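Local coordinates for hypothetical 39.9 kDa protein (Saccharomyces cerevisiae, PDB 2GA8), which acts as an ATP-dependent kinase with a P-loop and could take part in assembly of the endoplasmic reticulum membrane, at residues I295-Y299 with E300-E304; T317-A320 with E321-K325. All coordinates share one frame; numbering follows the deposited sequence.

Contact 1. Residues I295-Y299 with E300-E304; sequences IDIDY and EATEE
Asp298 OD1 meets Ala301 N in the capping bond of helix 299-312, where the chain leaves strand 290-296 of the parallel P-loop kinase sheet; Asp298 is the N-cap. Followed outward, its CB lies 4.1 Å from Ala301 CB and CG passes over that same methyl. OD1 then takes the Ala301 N-H at 3.0 Å in a nearly straight bond (N-H...O 175°), the donor standing above the carboxylate plane. With CG anti to the backbone N (chi1 172°), OD1 is brought to the Ala301 N-H; the negative charge there would probably interact favourably with the helix dipole. The backbone carbonyl of Asp298 is gripped twice: Thr302 N donates from almost straight ahead, whereas Thr302 OG1 donates at 2.8 Å from above the carbonyl plane. Thr302 thus turns its hydroxyl back on its own helix, and a water that accepts from Asp298 N gives it a weak further bond. Ile297 crosses Thr302 at about a right angle: its CB sits 3.4 Å from OG1, while CD1 reaches CB and CG2, each at 4.0 Å. The Ile297 side chain also touches Ser32 and Ser35 of the P-loop, residues that by similarity bind ATP. One residue on, Glu303 N donates to Tyr299 O at 2.7 Å. The Tyr299 ring packs edge-to-face with Phe326 of the next helix, and the Glu303 carboxylate, its plane 66° from that of the ring, brings OE2 to 3.7 Å from Tyr299 CE2.

Contact 2. Residues T317-A320 with E321-K325; sequences TTIA and EGREK
Thr317 grips Glu321 twice through one oxygen: OE1 accepts from Thr317 OG1 at 2.8 Å and from Thr317 N at 2.9 Å. Both donors come to the syn side of OE1 and from the same face of the carboxylate, about 30° out of its plane, which restrains the rotation of the group. Thr317 OG1 lies between the backbone N and the carbonyl carbon (chi1 70°), the rotamer that lets hydroxyl and amide share this acceptor. A longer bond of 3.3 Å runs the other way, from Glu321 N to Thr318 OG1. Thr318 is therefore the N-cap of helix 319-328, while Glu321 folds its side chain back past it to the residue before, its CG only 3.4 Å from Thr318 OG1. Backbone bonds then carry the first turn onward: Gly322 N to Thr318 O, Arg323 N to Ile319 O at 2.8 Å, and Glu324 N to Ala320 O. Arg323 runs extended from CG to NE, its CG 3.3 Å from Ile319 O, and NE lies 3.9 Å from Ile319 CG1 as the two side chains cross obliquely. Ile319 and Arg323 both rest on Ala307 of helix 299-312, and the Arg323 side chain comes close to a bound sulfate. Glu324 lays its CB 3.5 Å from Ala320 O and turns its carboxylate on to a salt bridge with Arg327.

How the contacts relate
From the N terminus, contact 1 comes first: it closes the short turn by which the chain passes from strand 290-296, inside the parallel sheet beside strand 25-30, into helix 299-312. Contact 2 opens only after that helix has ended and closes the turn into helix 319-328, so the two follow in series and neither nest nor cross. Their centres are 15 Å apart, yet they meet through side chains of the two successive helices. Arg323 of contact 2 forms a salt bridge from NH1 to Glu303 OE1 of contact 1 (3.2 Å), and its NH2 packs on Glu304 CG. Together they tie the end of an inner strand of the sheet to a pair of successive helices.

Contact 1. Residues I295-Y299 with E300-E304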
loop_
_atom_site.group_PDB
_atom_site.type_symbol
_atom_site.label_atom_id
_atom_site.label_comp_id
_atom_site.label_asym_id
_atom_site.label_seq_id
_atom_site.Cartn_x
_atom_site.Cartn_y
_atom_site.Cartn_z
ATOM N N ILE A 295 1.605 6.758 13.682
ATOM C CA ILE A 295 2.515 6.468 14.779
ATOM C C ILE A 295 3.260 7.706 15.257
ATOM O O ILE A 295 3.826 8.444 14.458
ATOM C CB ILE A 295 3.563 5.405 14.364
ATOM C CG1 ILE A 295 2.857 4.130 13.895
ATOM C CG2 ILE A 295 4.499 5.099 15.539
ATOM C CD1 ILE A 295 3.809 3.087 13.313
ATOM N N ASP A 296 3.234 7.937 16.565
ATOM C CA ASP A 296 3.953 9.056 17.167
ATOM C C ASP A 296 5.192 8.385 17.737
ATOM O O ASP A 296 5.088 7.523 18.606
ATOM C CB ASP A 296 3.133 9.699 18.288
ATOM C CG ASP A 296 2.060 10.640 17.763
ATOM O OD1 ASP A 296 1.939 10.792 16.527
ATOM O OD2 ASP A 296 1.341 11.236 18.593
ATOM N N ILE A 297 6.359 8.776 17.242
ATOM C CA ILE A 297 7.609 8.157 17.659
ATOM C C ILE A 297 8.283 8.677 18.920
ATOM O O ILE A 297 8.024 9.787 19.384
ATOM C CB ILE A 297 8.671 8.244 16.532
ATOM C CG1 ILE A 297 9.094 9.702 16.330
ATOM C CG2 ILE A 297 8.112 7.676 15.238
ATOM C CD1 ILE A 297 10.249 9.886 15.360
ATOM N N ASP A 298 9.144 7.822 19.463
ATOM C CA ASP A 298 9.970 8.133 20.620
ATOM C C ASP A 298 11.209 8.588 19.862
ATOM O O ASP A 298 11.897 7.773 19.244
ATOM C CB ASP A 298 10.265 6.858 21.415
ATOM C CG ASP A 298 11.277 7.076 22.523
ATOM O OD1 ASP A 298 12.377 7.604 22.238
ATOM O OD2 ASP A 298 10.979 6.710 23.679
ATOM N N TYR A 299 11.474 9.890 19.876
ATOM C CA TYR A 299 12.600 10.442 19.139
ATOM C C TYR A 299 13.930 9.712 19.321
ATOM O O TYR A 299 14.514 9.224 18.355
ATOM C CB TYR A 299 12.796 11.915 19.490
ATOM C CG TYR A 299 13.643 12.659 18.482
ATOM C CD1 TYR A 299 13.076 13.179 17.321
ATOM C CD2 TYR A 299 15.015 12.833 18.680
ATOM C CE1 TYR A 299 13.843 13.858 16.384
ATOM C CE2 TYR A 299 15.797 13.510 17.741
ATOM C CZ TYR A 299 15.198 14.023 16.599
ATOM O OH TYR A 299 15.946 14.724 15.680
ATOM N N GLU A 300 14.411 9.652 20.557
ATOM C CA GLU A 300 15.686 9.004 20.841
ATOM C C GLU A 300 15.809 7.571 20.337
ATOM O O GLU A 300 16.792 7.225 19.678
ATOM C CB GLU A 300 15.972 9.047 22.344
ATOM C CG GLU A 300 16.624 10.341 22.804
ATOM C CD GLU A 300 18.050 10.482 22.298
ATOM O OE1 GLU A 300 18.692 11.517 22.587
ATOM O OE2 GLU A 300 18.534 9.556 21.613
ATOM N N ALA A 301 14.821 6.740 20.651
ATOM C CA ALA A 301 14.845 5.344 20.229
ATOM C C ALA A 301 14.786 5.217 18.711
ATOM O O ALA A 301 15.424 4.344 18.124
ATOM C CB ALA A 301 13.685 4.589 20.857
ATOM N N THR A 302 14.012 6.085 18.073
ATOM C CA THR A 302 13.892 6.032 16.629
ATOM C C THR A 302 15.170 6.545 15.980
ATOM O O THR A 302 15.624 6.009 14.970
ATOM C CB THR A 302 12.695 6.863 16.147
ATOM O OG1 THR A 302 11.504 6.387 16.787
ATOM C CG2 THR A 302 12.536 6.732 14.637
ATOM N N GLU A 303 15.756 7.582 16.570
ATOM C CA GLU A 303 16.992 8.145 16.046
ATOM C C GLU A 303 18.062 7.060 16.034
ATOM O O GLU A 303 18.795 6.898 15.057
ATOM C CB GLU A 303 17.458 9.300 16.925
ATOM C CG GLU A 303 18.743 9.946 16.460
ATOM C CD GLU A 303 19.244 10.974 17.445
ATOM O OE1 GLU A 303 19.701 10.576 18.535
ATOM O OE2 GLU A 303 19.170 12.178 17.134
ATOM N N GLU A 304 18.145 6.314 17.131
ATOM C CA GLU A 304 19.130 5.250 17.247
ATOM C C GLU A 304 18.845 4.142 16.247
ATOM O O GLU A 304 19.759 3.618 15.612
ATOM C CB GLU A 304 19.131 4.661 18.659
ATOM C CG GLU A 304 20.155 3.544 18.833
ATOM C CD GLU A 304 19.990 2.797 20.138
ATOM O OE1 GLU A 304 18.941 2.143 20.320
ATOM O OE2 GLU A 304 20.908 2.863 20.980
HETATM O O HOH W 1 8.953 5.199 18.697
#

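Contact 2. Residues T317-A320 with E321-K325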
loop_
_atom_site.group_PDB
_atom_site.type_symbol
_atom_site.label_atom_id
_atom_site.label_comp_id
_atom_site.label_asym_id
_atom_site.label_seq_id
_atom_site.Cartn_x
_atom_site.Cartn_y
_atom_site.Cartn_z
ATOM N N THR A 317 29.771 5.750 8.285
ATOM C CA THR A 317 30.860 4.948 8.842
ATOM C C THR A 317 30.744 4.749 10.351
ATOM O O THR A 317 31.366 3.843 10.905
ATOM C CB THR A 317 32.253 5.564 8.543
ATOM O OG1 THR A 317 32.429 6.761 9.307
ATOM C CG2 THR A 317 32.388 5.883 7.061
ATOM N N THR A 318 29.963 5.599 11.016
ATOM C CA THR A 318 29.774 5.494 12.466
ATOM C C THR A 318 28.339 5.822 12.851
ATOM O O THR A 318 27.628 6.498 12.105
ATOM C CB THR A 318 30.680 6.474 13.242
ATOM O OG1 THR A 318 30.248 7.821 12.998
ATOM C CG2 THR A 318 32.130 6.314 12.818
ATOM N N ILE A 319 27.921 5.358 14.024
ATOM C CA ILE A 319 26.571 5.630 14.493
ATOM C C ILE A 319 26.344 7.138 14.663
ATOM O O ILE A 319 25.244 7.626 14.427
ATOM C CB ILE A 319 26.274 4.901 15.836
ATOM C CG1 ILE A 319 24.784 5.002 16.165
ATOM C CG2 ILE A 319 27.094 5.490 16.967
ATOM C CD1 ILE A 319 23.921 4.120 15.298
ATOM N N ALA A 320 27.382 7.874 15.057
ATOM C CA ALA A 320 27.255 9.322 15.242
ATOM C C ALA A 320 26.856 9.994 13.932
ATOM O O ALA A 320 25.984 10.871 13.903
ATOM C CB ALA A 320 28.575 9.910 15.750
ATOM N N GLU A 321 27.498 9.573 12.851
ATOM C CA GLU A 321 27.205 10.112 11.533
ATOM C C GLU A 321 25.763 9.781 11.159
ATOM O O GLU A 321 25.088 10.570 10.496
ATOM C CB GLU A 321 28.184 9.533 10.513
ATOM C CG GLU A 321 29.582 10.138 10.630
ATOM C CD GLU A 321 30.647 9.339 9.906
ATOM O OE1 GLU A 321 30.301 8.548 9.005
ATOM O OE2 GLU A 321 31.838 9.515 10.236
ATOM N N GLY A 322 25.299 8.613 11.597
ATOM C CA GLY A 322 23.933 8.203 11.323
ATOM C C GLY A 322 22.938 9.058 12.093
ATOM O O GLY A 322 21.889 9.433 11.563
ATOM N N ARG A 323 23.254 9.355 13.352
ATOM C CA ARG A 323 22.381 10.181 14.184
ATOM C C ARG A 323 22.309 11.590 13.596
ATOM O O ARG A 323 21.247 12.220 13.588
ATOM C CB ARG A 323 22.914 10.252 15.624
ATOM C CG ARG A 323 22.885 8.934 16.399
ATOM C CD ARG A 323 23.539 9.095 17.779
ATOM N NE ARG A 323 23.591 7.846 18.543
ATOM C CZ ARG A 323 22.533 7.257 19.096
ATOM N NH1 ARG A 323 21.328 7.799 18.977
ATOM N NH2 ARG A 323 22.678 6.122 19.770
ATOM N N GLU A 324 23.443 12.078 13.103
ATOM C CA GLU A 324 23.507 13.409 12.510
ATOM C C GLU A 324 22.616 13.501 11.279
ATOM O O GLU A 324 21.902 14.484 11.098
ATOM C CB GLU A 324 24.947 13.757 12.127
ATOM C CG GLU A 324 25.085 15.038 11.306
ATOM C CD GLU A 324 24.569 16.267 12.034
ATOM O OE1 GLU A 324 25.139 16.619 13.089
ATOM O OE2 GLU A 324 23.593 16.885 11.551
ATOM N N LYS A 325 22.666 12.479 10.428
ATOM C CA LYS A 325 21.845 12.462 9.223
ATOM C C LYS A 325 20.370 12.463 9.608
ATOM O O LYS A 325 19.548 13.108 8.959
ATOM C CB LYS A 325 22.158 11.225 8.374
ATOM C CG LYS A 325 21.304 11.129 7.120
ATOM C CD LYS A 325 21.678 9.943 6.253
ATOM C CE LYS A 325 20.772 9.863 5.031
ATOM N NZ LYS A 325 21.119 8.717 4.149
#